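CymD (PDB 6Z34) probably takes up monoaromatic hydrocarbons across the outer membrane as a FadL-family channel, by lateral diffusion. Local coordinates at residues N5-S13 against N24-L32; E392-F403 against H423-K434. All blocks are in the same frame, centred on the assembly; numbering follows the deposited sequence.

Contact 1. Residues N5-S13 against N24-L32; sequences NLVGVGPVS and NIGAQGMML
Val9 and Gln28 lie alongside each other, their side chains running antiparallel, inside the N-terminal plug of this FadL-type barrel, where the turn entering helix 10-15 meets the 3-10 segment 27-31. Gln28 can be followed outward. Its CB lies 3.3 Å from Val9 O and 3.7 Å from Val9 CG1; its CG is 3.5 Å from the same Val9 O and nears Gly10 CA. The chain then bends (chi2 86°), bringing the end of Gln28 beside Gly10 CA and the Pro11 ring; the side chains of Gln28 and Pro11 are roughly perpendicular. Gly10 has phi/psi of 90°/168°, where a CB would press on the carbonyl O of Val9. Val9 CG1, anti to its own N, reaches Met31 CB as well, 4.0 Å away. Further along, Ser13 CB meets Ile25 CG2 at 3.8 Å, while Ser13 OG accepts from Val9 N and bonds to Ile19 O, tying the helix to the chain that follows it. No direct hydrogen bond joins the two segments; a water does so instead. It donates to Val9 O at 2.7 Å, accepts from Ser13 N at 3.0 Å, and gives a weak bond to Ile25 O at 3.4 Å.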
ATOM      1  N   ASN A   5      -0.919   0.543  -4.255  1.00149.47           N
ATOM      2  CA  ASN A   5      -0.575  -0.027  -5.550  1.00142.34           C
ATOM      3  C   ASN A   5       0.190   1.076  -6.262  1.00137.27           C
ATOM      4  O   ASN A   5      -0.406   2.091  -6.637  1.00131.52           O
ATOM      5  CB  ASN A   5      -1.817  -0.447  -6.338  1.00141.74           C
ATOM      6  CG  ASN A   5      -2.928   0.594  -6.289  1.00140.52           C
ATOM      7  OD1 ASN A   5      -3.908   0.435  -5.562  1.00142.28           O
ATOM      8  ND2 ASN A   5      -2.780   1.660  -7.064  1.00140.64           N
ATOM      9  N   LEU A   6       1.509   0.904  -6.415  1.00131.96           N
ATOM     10  CA  LEU A   6       2.361   1.994  -6.894  1.00120.59           C
ATOM     11  C   LEU A   6       1.803   2.583  -8.181  1.00124.87           C
ATOM     12  O   LEU A   6       2.302   2.330  -9.277  1.00129.39           O
ATOM     13  CB  LEU A   6       3.806   1.531  -7.086  1.00103.82           C
ATOM     14  CG  LEU A   6       5.014   2.442  -7.452  1.00 94.41           C
ATOM     15  CD1 LEU A   6       5.072   2.932  -8.917  1.00 85.43           C
ATOM     16  CD2 LEU A   6       5.215   3.601  -6.447  1.00 81.12           C
ATOM     17  N   VAL A   7       0.687   3.299  -8.036  1.00120.72           N
ATOM     18  CA  VAL A   7       0.427   4.485  -8.841  1.00109.44           C
ATOM     19  C   VAL A   7       1.249   5.643  -8.310  1.00 92.78           C
ATOM     20  O   VAL A   7       1.256   6.722  -8.912  1.00107.76           O
ATOM     21  CB  VAL A   7      -1.102   4.724  -8.877  1.00104.31           C
ATOM     22  CG1 VAL A   7      -1.478   6.019  -9.602  1.00100.43           C
ATOM     23  CG2 VAL A   7      -1.791   3.546  -9.562  1.00 95.95           C
ATOM     24  N   GLY A   8       1.995   5.426  -7.228  1.00 71.03           N
ATOM     25  CA  GLY A   8       2.892   6.417  -6.654  1.00 73.76           C
ATOM     26  C   GLY A   8       2.472   6.812  -5.247  1.00 69.30           C
ATOM     27  O   GLY A   8       1.524   6.272  -4.673  1.00 66.23           O
ATOM     28  N   VAL A   9       3.208   7.770  -4.686  1.00 58.03           N
ATOM     29  CA  VAL A   9       2.913   8.324  -3.365  1.00 59.21           C
ATOM     30  C   VAL A   9       2.713   9.830  -3.499  1.00 56.08           C
ATOM     31  O   VAL A   9       3.678  10.578  -3.731  1.00 51.82           O
ATOM     32  CB  VAL A   9       4.019   8.020  -2.352  1.00 65.86           C
ATOM     33  CG1 VAL A   9       3.542   8.400  -0.959  1.00 71.16           C
ATOM     34  CG2 VAL A   9       4.397   6.555  -2.403  1.00 70.21           C
ATOM     35  N   GLY A  10       1.469  10.279  -3.336  1.00 49.40           N
ATOM     36  CA  GLY A  10       1.140  11.688  -3.405  1.00 51.45           C
ATOM     37  C   GLY A  10       0.795  12.123  -4.820  1.00 60.40           C
ATOM     38  O   GLY A  10       1.037  11.396  -5.791  1.00 57.21           O
ATOM     39  N   PRO A  11       0.231  13.328  -4.968  1.00 61.71           N
ATOM     40  CA  PRO A  11      -0.313  13.731  -6.284  1.00 51.76           C
ATOM     41  C   PRO A  11       0.738  14.019  -7.337  1.00 52.71           C
ATOM     42  O   PRO A  11       0.414  13.978  -8.533  1.00 51.05           O
ATOM     43  CB  PRO A  11      -1.131  14.994  -5.968  1.00 54.09           C
ATOM     44  CG  PRO A  11      -1.225  15.052  -4.455  1.00 58.91           C
ATOM     45  CD  PRO A  11      -0.016  14.336  -3.926  1.00 56.30           C
ATOM     46  N   VAL A  12       1.975  14.320  -6.948  1.00 49.26           N
ATOM     47  CA  VAL A  12       2.991  14.650  -7.945  1.00 57.50           C
ATOM     48  C   VAL A  12       3.538  13.375  -8.571  1.00 58.28           C
ATOM     49  O   VAL A  12       3.661  13.262  -9.802  1.00 46.64           O
ATOM     50  CB  VAL A  12       4.113  15.488  -7.301  1.00 59.95           C
ATOM     51  CG1 VAL A  12       5.209  15.736  -8.288  1.00 62.99           C
ATOM     52  CG2 VAL A  12       3.569  16.819  -6.745  1.00 59.50           C
ATOM     53  N   SER A  13       3.890  12.407  -7.725  1.00 45.18           N
ATOM     54  CA  SER A  13       4.276  11.090  -8.204  1.00 48.38           C
ATOM     55  C   SER A  13       3.127  10.419  -8.958  1.00 53.12           C
ATOM     56  O   SER A  13       3.308   9.940 -10.084  1.00 55.02           O
ATOM     57  CB  SER A  13       4.728  10.252  -7.018  1.00 46.70           C
ATOM     58  OG  SER A  13       4.595   8.894  -7.284  1.00 50.45           O
ATOM     59  N   ASN A  24      11.980  14.876  -7.531  1.00 50.41           N
ATOM     60  CA  ASN A  24      11.540  15.523  -6.304  1.00 44.91           C
ATOM     61  C   ASN A  24      10.025  15.488  -6.195  1.00 49.87           C
ATOM     62  O   ASN A  24       9.349  16.367  -6.737  1.00 47.57           O
ATOM     63  CB  ASN A  24      12.016  16.965  -6.247  1.00 42.75           C
ATOM     64  CG  ASN A  24      11.553  17.663  -4.974  1.00 62.94           C
ATOM     65  OD1 ASN A  24      11.009  17.031  -4.067  1.00 52.29           O
ATOM     66  ND2 ASN A  24      11.775  18.970  -4.899  1.00 53.18           N
ATOM     67  N   ILE A  25       9.483  14.489  -5.495  1.00 55.76           N
ATOM     68  CA  ILE A  25       8.038  14.324  -5.395  1.00 53.43           C
ATOM     69  C   ILE A  25       7.549  15.019  -4.129  1.00 66.36           C
ATOM     70  O   ILE A  25       6.375  14.899  -3.752  1.00 71.62           O
ATOM     71  CB  ILE A  25       7.623  12.840  -5.413  1.00 49.44           C
ATOM     72  CG1 ILE A  25       8.240  12.056  -4.252  1.00 44.15           C
ATOM     73  CG2 ILE A  25       7.939  12.180  -6.755  1.00 45.21           C
ATOM     74  CD1 ILE A  25       7.426  10.750  -3.920  1.00 44.08           C
ATOM     75  N   GLY A  26       8.450  15.750  -3.467  1.00 64.36           N
ATOM     76  CA  GLY A  26       8.108  16.450  -2.244  1.00 50.40           C
ATOM     77  C   GLY A  26       8.277  15.578  -1.008  1.00 54.00           C
ATOM     78  O   GLY A  26       9.052  14.615  -0.989  1.00 52.37           O
ATOM     79  N   ALA A  27       7.522  15.921   0.039  1.00 47.11           N
ATOM     80  CA  ALA A  27       7.642  15.214   1.309  1.00 41.76           C
ATOM     81  C   ALA A  27       7.332  13.731   1.194  1.00 44.33           C
ATOM     82  O   ALA A  27       7.832  12.940   2.001  1.00 51.42           O
ATOM     83  CB  ALA A  27       6.691  15.819   2.339  1.00 49.77           C
ATOM     84  N   GLN A  28       6.503  13.335   0.227  1.00 50.07           N
ATOM     85  CA  GLN A  28       6.216  11.919   0.030  1.00 47.45           C
ATOM     86  C   GLN A  28       7.461  11.098  -0.279  1.00 48.83           C
ATOM     87  O   GLN A  28       7.396   9.863  -0.201  1.00 43.34           O
ATOM     88  CB  GLN A  28       5.179  11.759  -1.076  1.00 40.28           C
ATOM     89  CG  GLN A  28       3.816  12.298  -0.670  1.00 41.21           C
ATOM     90  CD  GLN A  28       3.677  13.780  -0.929  1.00 56.98           C
ATOM     91  OE1 GLN A  28       4.676  14.488  -1.129  1.00 60.18           O
ATOM     92  NE2 GLN A  28       2.444  14.265  -0.925  1.00 54.28           N
ATOM     93  N   GLY A  29       8.602  11.743  -0.581  1.00 43.67           N
ATOM     94  CA  GLY A  29       9.835  10.996  -0.763  1.00 43.01           C
ATOM     95  C   GLY A  29      10.171  10.126   0.433  1.00 48.92           C
ATOM     96  O   GLY A  29      10.810   9.083   0.287  1.00 48.78           O
ATOM     97  N   MET A  30       9.753  10.542   1.627  1.00 44.65           N
ATOM     98  CA  MET A  30       9.782   9.720   2.834  1.00 52.03           C
ATOM     99  C   MET A  30       9.342   8.278   2.572  1.00 52.68           C
ATOM    100  O   MET A  30       9.852   7.329   3.188  1.00 44.49           O
ATOM    101  CB  MET A  30       8.857  10.337   3.901  1.00 55.63           C
ATOM    102  CG  MET A  30       9.555  11.213   4.890  1.00 64.87           C
ATOM    103  SD  MET A  30       8.536  11.944   6.187  1.00 56.43           S
ATOM    104  CE  MET A  30       7.184  12.646   5.274  1.00 45.72           C
ATOM    105  N   MET A  31       8.364   8.108   1.685  1.00 46.52           N
ATOM    106  CA  MET A  31       7.777   6.800   1.436  1.00 57.84           C
ATOM    107  C   MET A  31       8.180   6.234   0.090  1.00 53.01           C
ATOM    108  O   MET A  31       7.633   5.211  -0.316  1.00 48.86           O
ATOM    109  CB  MET A  31       6.253   6.867   1.519  1.00 64.47           C
ATOM    110  CG  MET A  31       5.714   7.140   2.920  1.00 72.86           C
ATOM    111  SD  MET A  31       6.068   5.821   4.110  1.00 71.76           S
ATOM    112  CE  MET A  31       5.618   4.389   3.171  1.00 60.65           C
ATOM    113  N   LEU A  32       9.095   6.884  -0.629  1.00 40.10           N
ATOM    114  CA  LEU A  32       9.562   6.320  -1.891  1.00 46.66           C
ATOM    115  C   LEU A  32      11.076   6.247  -1.837  1.00 48.14           C
ATOM    116  O   LEU A  32      11.645   5.259  -1.343  1.00 47.62           O
ATOM    117  CB  LEU A  32       9.086   7.135  -3.093  1.00 43.35           C
ATOM    118  CG  LEU A  32       8.979   6.258  -4.352  1.00 58.28           C
ATOM    119  CD1 LEU A  32       7.813   6.712  -5.214  1.00 52.21           C
ATOM    120  CD2 LEU A  32      10.266   6.202  -5.168  1.00 65.41           C
TER
HETATM  121  O   HOH W   1       3.747  13.014  -4.827  1.00 51.02           O

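Contact 2. Residues E392-F403 against H423-K434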
ATOM      1  N   GLU A 392       4.631  30.192  -0.443  1.00 61.73           N
ATOM      2  CA  GLU A 392       4.571  29.320   0.714  1.00 59.48           C
ATOM      3  C   GLU A 392       3.501  28.251   0.613  1.00 57.43           C
ATOM      4  O   GLU A 392       3.493  27.341   1.449  1.00 54.73           O
ATOM      5  CB  GLU A 392       4.301  30.138   1.989  1.00 55.32           C
ATOM      6  CG  GLU A 392       5.334  31.216   2.311  1.00 64.54           C
ATOM      7  CD  GLU A 392       5.061  31.884   3.654  1.00 73.44           C
ATOM      8  OE1 GLU A 392       5.909  32.693   4.099  1.00 74.47           O
ATOM      9  OE2 GLU A 392       4.006  31.577   4.271  1.00 75.38           O
ATOM     10  N   ASP A 393       2.587  28.361  -0.356  1.00 55.14           N
ATOM     11  CA  ASP A 393       1.333  27.608  -0.360  1.00 59.37           C
ATOM     12  C   ASP A 393       1.100  26.978  -1.728  1.00 57.75           C
ATOM     13  O   ASP A 393       0.978  27.688  -2.731  1.00 57.65           O
ATOM     14  CB  ASP A 393       0.152  28.515   0.021  1.00 54.48           C
ATOM     15  CG  ASP A 393       0.322  29.186   1.375  1.00 58.33           C
ATOM     16  OD1 ASP A 393      -0.132  28.599   2.373  1.00 61.36           O
ATOM     17  OD2 ASP A 393       0.865  30.309   1.464  1.00 66.71           O
ATOM     18  N   VAL A 394       1.028  25.655  -1.782  1.00 53.67           N
ATOM     19  CA  VAL A 394       0.891  24.976  -3.068  1.00 52.32           C
ATOM     20  C   VAL A 394      -0.154  23.877  -2.954  1.00 54.13           C
ATOM     21  O   VAL A 394      -0.174  23.122  -1.977  1.00 56.89           O
ATOM     22  CB  VAL A 394       2.232  24.394  -3.567  1.00 51.20           C
ATOM     23  CG1 VAL A 394       2.027  23.566  -4.842  1.00 51.56           C
ATOM     24  CG2 VAL A 394       3.246  25.519  -3.830  1.00 61.39           C
ATOM     25  N   VAL A 395      -1.021  23.791  -3.957  1.00 50.49           N
ATOM     26  CA  VAL A 395      -2.003  22.721  -4.069  1.00 61.35           C
ATOM     27  C   VAL A 395      -1.594  21.816  -5.217  1.00 67.58           C
ATOM     28  O   VAL A 395      -1.198  22.296  -6.285  1.00 63.87           O
ATOM     29  CB  VAL A 395      -3.425  23.269  -4.285  1.00 67.02           C
ATOM     30  CG1 VAL A 395      -4.385  22.133  -4.517  1.00 73.22           C
ATOM     31  CG2 VAL A 395      -3.839  24.052  -3.076  1.00 69.43           C
ATOM     32  N   ASP A 396      -1.662  20.505  -4.979  1.00 65.61           N
ATOM     33  CA  ASP A 396      -1.354  19.492  -5.976  1.00 59.80           C
ATOM     34  C   ASP A 396      -2.559  18.587  -6.122  1.00 54.12           C
ATOM     35  O   ASP A 396      -3.245  18.307  -5.136  1.00 53.06           O
ATOM     36  CB  ASP A 396      -0.134  18.666  -5.589  1.00 60.84           C
ATOM     37  CG  ASP A 396       1.055  19.522  -5.210  1.00 70.39           C
ATOM     38  OD1 ASP A 396       1.733  20.039  -6.117  1.00 72.44           O
ATOM     39  OD2 ASP A 396       1.328  19.658  -4.002  1.00 81.88           O
ATOM     40  N   PHE A 397      -2.810  18.124  -7.347  1.00 52.07           N
ATOM     41  CA  PHE A 397      -3.990  17.327  -7.631  1.00 55.59           C
ATOM     42  C   PHE A 397      -3.681  16.297  -8.703  1.00 60.57           C
ATOM     43  O   PHE A 397      -2.969  16.579  -9.665  1.00 57.72           O
ATOM     44  CB  PHE A 397      -5.168  18.183  -8.091  1.00 63.48           C
ATOM     45  CG  PHE A 397      -6.342  17.377  -8.568  1.00 67.73           C
ATOM     46  CD1 PHE A 397      -7.272  16.896  -7.667  1.00 65.67           C
ATOM     47  CD2 PHE A 397      -6.514  17.098  -9.915  1.00 71.97           C
ATOM     48  CE1 PHE A 397      -8.357  16.155  -8.100  1.00 71.18           C
ATOM     49  CE2 PHE A 397      -7.597  16.350 -10.353  1.00 74.77           C
ATOM     50  CZ  PHE A 397      -8.518  15.882  -9.444  1.00 74.20           C
ATOM     51  N   SER A 398      -4.295  15.124  -8.563  1.00 66.95           N
ATOM     52  CA  SER A 398      -3.935  13.958  -9.356  1.00 57.28           C
ATOM     53  C   SER A 398      -5.173  13.114  -9.634  1.00 59.70           C
ATOM     54  O   SER A 398      -6.015  12.923  -8.752  1.00 58.59           O
ATOM     55  CB  SER A 398      -2.896  13.123  -8.612  1.00 58.38           C
ATOM     56  OG  SER A 398      -2.136  12.345  -9.493  1.00 66.05           O
ATOM     57  N   LEU A 399      -5.259  12.594 -10.853  1.00 58.13           N
ATOM     58  CA  LEU A 399      -6.287  11.644 -11.247  1.00 58.84           C
ATOM     59  C   LEU A 399      -5.639  10.493 -12.008  1.00 63.92           C
ATOM     60  O   LEU A 399      -4.873  10.723 -12.949  1.00 58.98           O
ATOM     61  CB  LEU A 399      -7.350  12.318 -12.105  1.00 54.49           C
ATOM     62  CG  LEU A 399      -8.638  11.519 -12.254  1.00 73.78           C
ATOM     63  CD1 LEU A 399      -9.455  11.592 -10.976  1.00 83.53           C
ATOM     64  CD2 LEU A 399      -9.430  12.041 -13.438  1.00 79.87           C
ATOM     65  N   ALA A 400      -5.948   9.258 -11.609  1.00 58.08           N
ATOM     66  CA  ALA A 400      -5.371   8.083 -12.251  1.00 57.97           C
ATOM     67  C   ALA A 400      -6.455   7.049 -12.520  1.00 62.46           C
ATOM     68  O   ALA A 400      -7.214   6.691 -11.614  1.00 64.80           O
ATOM     69  CB  ALA A 400      -4.263   7.467 -11.387  1.00 51.91           C
ATOM     70  N   TYR A 401      -6.515   6.563 -13.754  1.00 60.60           N
ATOM     71  CA  TYR A 401      -7.463   5.533 -14.167  1.00 60.58           C
ATOM     72  C   TYR A 401      -6.687   4.259 -14.458  1.00 58.49           C
ATOM     73  O   TYR A 401      -5.839   4.248 -15.350  1.00 61.61           O
ATOM     74  CB  TYR A 401      -8.255   5.978 -15.399  1.00 67.64           C
ATOM     75  CG  TYR A 401      -9.508   5.163 -15.704  1.00 85.36           C
ATOM     76  CD1 TYR A 401      -9.530   3.772 -15.569  1.00 88.36           C
ATOM     77  CD2 TYR A 401     -10.668   5.786 -16.147  1.00 98.03           C
ATOM     78  CE1 TYR A 401     -10.668   3.035 -15.862  1.00 91.87           C
ATOM     79  CE2 TYR A 401     -11.815   5.055 -16.441  1.00100.75           C
ATOM     80  CZ  TYR A 401     -11.806   3.684 -16.296  1.00 99.34           C
ATOM     81  OH  TYR A 401     -12.947   2.968 -16.588  1.00107.67           O
ATOM     82  N   GLY A 402      -6.985   3.193 -13.714  1.00 68.10           N
ATOM     83  CA  GLY A 402      -6.379   1.893 -13.943  1.00 62.69           C
ATOM     84  C   GLY A 402      -7.372   0.826 -14.376  1.00 75.31           C
ATOM     85  O   GLY A 402      -8.574   0.934 -14.112  1.00 71.22           O
ATOM     86  N   PHE A 403      -6.859  -0.228 -15.014  1.00 88.45           N
ATOM     87  CA  PHE A 403      -7.649  -1.289 -15.623  1.00 91.56           C
ATOM     88  C   PHE A 403      -6.877  -2.595 -15.515  1.00 94.73           C
ATOM     89  O   PHE A 403      -5.660  -2.617 -15.724  1.00 94.73           O
ATOM     90  CB  PHE A 403      -7.937  -0.983 -17.094  1.00102.42           C
ATOM     91  CG  PHE A 403      -9.329  -1.325 -17.533  1.00113.77           C
ATOM     92  CD1 PHE A 403     -10.320  -0.357 -17.559  1.00116.49           C
ATOM     93  CD2 PHE A 403      -9.642  -2.608 -17.941  1.00121.74           C
ATOM     94  CE1 PHE A 403     -11.601  -0.664 -17.975  1.00118.71           C
ATOM     95  CE2 PHE A 403     -10.922  -2.923 -18.360  1.00126.62           C
ATOM     96  CZ  PHE A 403     -11.904  -1.948 -18.376  1.00125.31           C
ATOM     97  N   HIS A 423     -11.782  -4.858 -14.330  1.00127.54           N
ATOM     98  CA  HIS A 423     -11.567  -4.103 -13.102  1.00117.42           C
ATOM     99  C   HIS A 423     -11.162  -2.679 -13.450  1.00102.21           C
ATOM    100  O   HIS A 423     -10.164  -2.471 -14.145  1.00101.73           O
ATOM    101  CB  HIS A 423     -10.498  -4.770 -12.232  1.00117.23           C
ATOM    102  CG  HIS A 423     -10.418  -4.212 -10.848  1.00121.08           C
ATOM    103  ND1 HIS A 423     -11.488  -3.601 -10.230  1.00124.61           N
ATOM    104  CD2 HIS A 423      -9.390  -4.153  -9.968  1.00121.46           C
ATOM    105  CE1 HIS A 423     -11.125  -3.196  -9.025  1.00123.21           C
ATOM    106  NE2 HIS A 423      -9.857  -3.517  -8.843  1.00120.59           N
ATOM    107  N   SER A 424     -11.930  -1.708 -12.959  1.00 91.73           N
ATOM    108  CA  SER A 424     -11.713  -0.293 -13.229  1.00 86.64           C
ATOM    109  C   SER A 424     -11.548   0.465 -11.914  1.00 88.40           C
ATOM    110  O   SER A 424     -12.293   0.243 -10.953  1.00 79.76           O
ATOM    111  CB  SER A 424     -12.880   0.283 -14.043  1.00 93.19           C
ATOM    112  OG  SER A 424     -12.869   1.697 -14.047  1.00101.34           O
ATOM    113  N   GLN A 425     -10.570   1.363 -11.863  1.00 85.15           N
ATOM    114  CA  GLN A 425     -10.265   2.022 -10.603  1.00 78.09           C
ATOM    115  C   GLN A 425      -9.779   3.441 -10.854  1.00 76.61           C
ATOM    116  O   GLN A 425      -8.903   3.665 -11.699  1.00 64.79           O
ATOM    117  CB  GLN A 425      -9.219   1.226  -9.827  1.00 74.41           C
ATOM    118  CG  GLN A 425      -8.817   1.860  -8.530  1.00 83.57           C
ATOM    119  CD  GLN A 425      -7.685   1.119  -7.861  1.00 91.80           C
ATOM    120  OE1 GLN A 425      -6.512   1.496  -7.991  1.00 94.31           O
ATOM    121  NE2 GLN A 425      -8.026   0.055  -7.135  1.00 87.08           N
ATOM    122  N   ILE A 426     -10.346   4.389 -10.108  1.00 74.43           N
ATOM    123  CA  ILE A 426     -10.021   5.804 -10.224  1.00 64.96           C
ATOM    124  C   ILE A 426      -9.500   6.282  -8.878  1.00 64.27           C
ATOM    125  O   ILE A 426     -10.193   6.168  -7.857  1.00 67.58           O
ATOM    126  CB  ILE A 426     -11.237   6.632 -10.662  1.00 66.88           C
ATOM    127  CG1 ILE A 426     -11.653   6.251 -12.082  1.00 82.04           C
ATOM    128  CG2 ILE A 426     -10.934   8.112 -10.557  1.00 58.95           C
ATOM    129  CD1 ILE A 426     -12.748   7.117 -12.655  1.00 89.78           C
ATOM    130  N   VAL A 427      -8.290   6.826  -8.877  1.00 59.67           N
ATOM    131  CA  VAL A 427      -7.642   7.324  -7.675  1.00 58.48           C
ATOM    132  C   VAL A 427      -7.493   8.830  -7.844  1.00 66.41           C
ATOM    133  O   VAL A 427      -6.743   9.297  -8.715  1.00 64.18           O
ATOM    134  CB  VAL A 427      -6.277   6.664  -7.443  1.00 55.26           C
ATOM    135  CG1 VAL A 427      -5.619   7.228  -6.189  1.00 47.14           C
ATOM    136  CG2 VAL A 427      -6.428   5.167  -7.342  1.00 57.71           C
ATOM    137  N   THR A 428      -8.216   9.586  -7.028  1.00 62.02           N
ATOM    138  CA  THR A 428      -8.098  11.029  -6.980  1.00 50.73           C
ATOM    139  C   THR A 428      -7.187  11.398  -5.819  1.00 63.15           C
ATOM    140  O   THR A 428      -7.405  10.950  -4.687  1.00 69.22           O
ATOM    141  CB  THR A 428      -9.463  11.687  -6.800  1.00 60.23           C
ATOM    142  OG1 THR A 428     -10.296  11.356  -7.908  1.00 67.65           O
ATOM    143  CG2 THR A 428      -9.313  13.193  -6.746  1.00 71.60           C
ATOM    144  N   SER A 429      -6.184  12.225  -6.093  1.00 63.30           N
ATOM    145  CA  SER A 429      -5.173  12.568  -5.104  1.00 57.35           C
ATOM    146  C   SER A 429      -5.033  14.081  -5.029  1.00 62.11           C
ATOM    147  O   SER A 429      -4.882  14.760  -6.052  1.00 59.46           O
ATOM    148  CB  SER A 429      -3.831  11.925  -5.451  1.00 63.93           C
ATOM    149  OG  SER A 429      -2.963  11.893  -4.335  1.00 63.06           O
ATOM    150  N   ILE A 430      -5.073  14.604  -3.816  1.00 56.20           N
ATOM    151  CA  ILE A 430      -5.070  16.036  -3.599  1.00 58.39           C
ATOM    152  C   ILE A 430      -4.234  16.312  -2.356  1.00 57.50           C
ATOM    153  O   ILE A 430      -4.303  15.569  -1.374  1.00 55.68           O
ATOM    154  CB  ILE A 430      -6.519  16.554  -3.486  1.00 65.55           C
ATOM    155  CG1 ILE A 430      -6.555  18.068  -3.237  1.00 76.06           C
ATOM    156  CG2 ILE A 430      -7.270  15.788  -2.430  1.00 60.51           C
ATOM    157  CD1 ILE A 430      -6.366  18.896  -4.504  1.00 77.23           C
ATOM    158  N   SER A 431      -3.391  17.341  -2.420  1.00 60.11           N
ATOM    159  CA  SER A 431      -2.554  17.675  -1.276  1.00 60.90           C
ATOM    160  C   SER A 431      -2.332  19.179  -1.201  1.00 57.45           C
ATOM    161  O   SER A 431      -2.426  19.900  -2.194  1.00 60.17           O
ATOM    162  CB  SER A 431      -1.203  16.956  -1.322  1.00 55.13           C
ATOM    163  OG  SER A 431      -0.316  17.628  -2.191  1.00 75.31           O
ATOM    164  N   TYR A 432      -2.042  19.635   0.006  1.00 54.26           N
ATOM    165  CA  TYR A 432      -1.697  21.021   0.268  1.00 51.18           C
ATOM    166  C   TYR A 432      -0.382  21.035   1.032  1.00 54.77           C
ATOM    167  O   TYR A 432      -0.202  20.267   1.982  1.00 58.08           O
ATOM    168  CB  TYR A 432      -2.800  21.748   1.060  1.00 52.65           C
ATOM    169  CG  TYR A 432      -2.309  23.050   1.643  1.00 64.13           C
ATOM    170  CD1 TYR A 432      -1.918  23.123   2.966  1.00 65.32           C
ATOM    171  CD2 TYR A 432      -2.183  24.188   0.856  1.00 63.80           C
ATOM    172  CE1 TYR A 432      -1.441  24.286   3.501  1.00 71.14           C
ATOM    173  CE2 TYR A 432      -1.709  25.379   1.394  1.00 61.26           C
ATOM    174  CZ  TYR A 432      -1.337  25.412   2.717  1.00 64.99           C
ATOM    175  OH  TYR A 432      -0.860  26.562   3.283  1.00 68.90           O
ATOM    176  N   THR A 433       0.535  21.902   0.609  1.00 57.53           N
ATOM    177  CA  THR A 433       1.834  22.044   1.253  1.00 50.75           C
ATOM    178  C   THR A 433       2.030  23.495   1.650  1.00 55.81           C
ATOM    179  O   THR A 433       1.909  24.412   0.826  1.00 55.24           O
ATOM    180  CB  THR A 433       2.977  21.570   0.354  1.00 61.77           C
ATOM    181  OG1 THR A 433       2.721  20.210  -0.068  1.00 66.44           O
ATOM    182  CG2 THR A 433       4.334  21.681   1.084  1.00 46.87           C
ATOM    183  N   LYS A 434       2.322  23.696   2.915  1.00 48.58           N
ATOM    184  CA  LYS A 434       2.636  24.999   3.444  1.00 46.06           C
ATOM    185  C   LYS A 434       4.109  24.957   3.803  1.00 59.31           C
ATOM    186  O   LYS A 434       4.531  24.106   4.598  1.00 54.46           O
ATOM    187  CB  LYS A 434       1.774  25.338   4.658  1.00 47.20           C
ATOM    188  CG  LYS A 434       2.499  26.205   5.677  1.00 58.36           C
ATOM    189  CD  LYS A 434       2.693  27.617   5.174  1.00 64.28           C
ATOM    190  CE  LYS A 434       1.426  28.431   5.134  1.00 66.09           C
ATOM    191  NZ  LYS A 434       1.758  29.806   4.650  1.00 74.01           N
TER
HETATM  192  O   HOH W   2      -4.030  10.057  -8.435  1.00 62.41           O
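The ring of Tyr432 receives Asp393 OD1 at its edge, in plane, with carboxylate and ring 24° apart; the modelled bond from Tyr432 OH to that oxygen is very short, so its exact length is doubtful. Val395 CG2 also lies at the edge of this ring. Ile426 CG1 sits over one face of the Tyr401 ring, 4.2 Å above its plane and displaced from the ring centre, and Tyr401 OH has a weak hydrogen bond with Ser424 OG. His423 O lies over a face of the Phe403 ring, again off centre. Phe397 takes Ile430 CD1 at its edge, and its CE1 comes 3.4 Å from Thr428 CG2; CG anti to the backbone N (chi1 172°) sends the ring out along the face shared with Ile430 and Thr428.

At one end Lys434 bends at chi2 and chi3 to bring NZ between two acids. NZ bonds Glu392 OE2 at 2.9 Å on its anti lone pair, and more weakly both oxygens of Asp393. A methionine here would probably leave Glu392 and Asp393 as adjacent negative charges without their shared cation.

Backbone pairing runs through the whole contact: the strand axes approach to 4.5 Å at 173°. Hydrogen-bonded pairs, such as Asp396 with Ser431, alternate with non-hydrogen-bonded ones, such as Val395 with Tyr432. Side chains alternate with them. Asp396, Ser398, Ala400, Val427, Ser429 and Ser431 are buried on the face that meets helix 10-15 and the N-terminal loop, whereas Phe397, Leu399, Tyr401 and Ile426 stand on the other. There, Leu399 CD1 packs on Ile426 CG2 at 3.8 Å. Mostly small or polar residues inward, a largely apolar and aromatic belt outward in the middle of the strands, and strand 422-437 pairing on with strand 43-58 to close the ring are typical of an outer-membrane beta-barrel wall.

Contact 1 belongs to the plug and contact 2 to the wall around it; their centres are 11 Å apart and they meet directly. Pro11 O accepts from Ser398 OG, the ring of Pro11 packs near Ser431, and Val7 CG1 lies 3.6 Å from Ala400 CB. Contact 1, with no exposed residue among those touching, is held by side-chain packing and a water between loop and helix backbones. Contact 2 is cemented by regular main-chain hydrogen bonds and buries far more surface, 1091 against 399 Å². The middle of its inner face, from Asp396 to Ala400, is buried and meets the plug; its outer face carries apolar and aromatic groups, with charged residues gathered near one end.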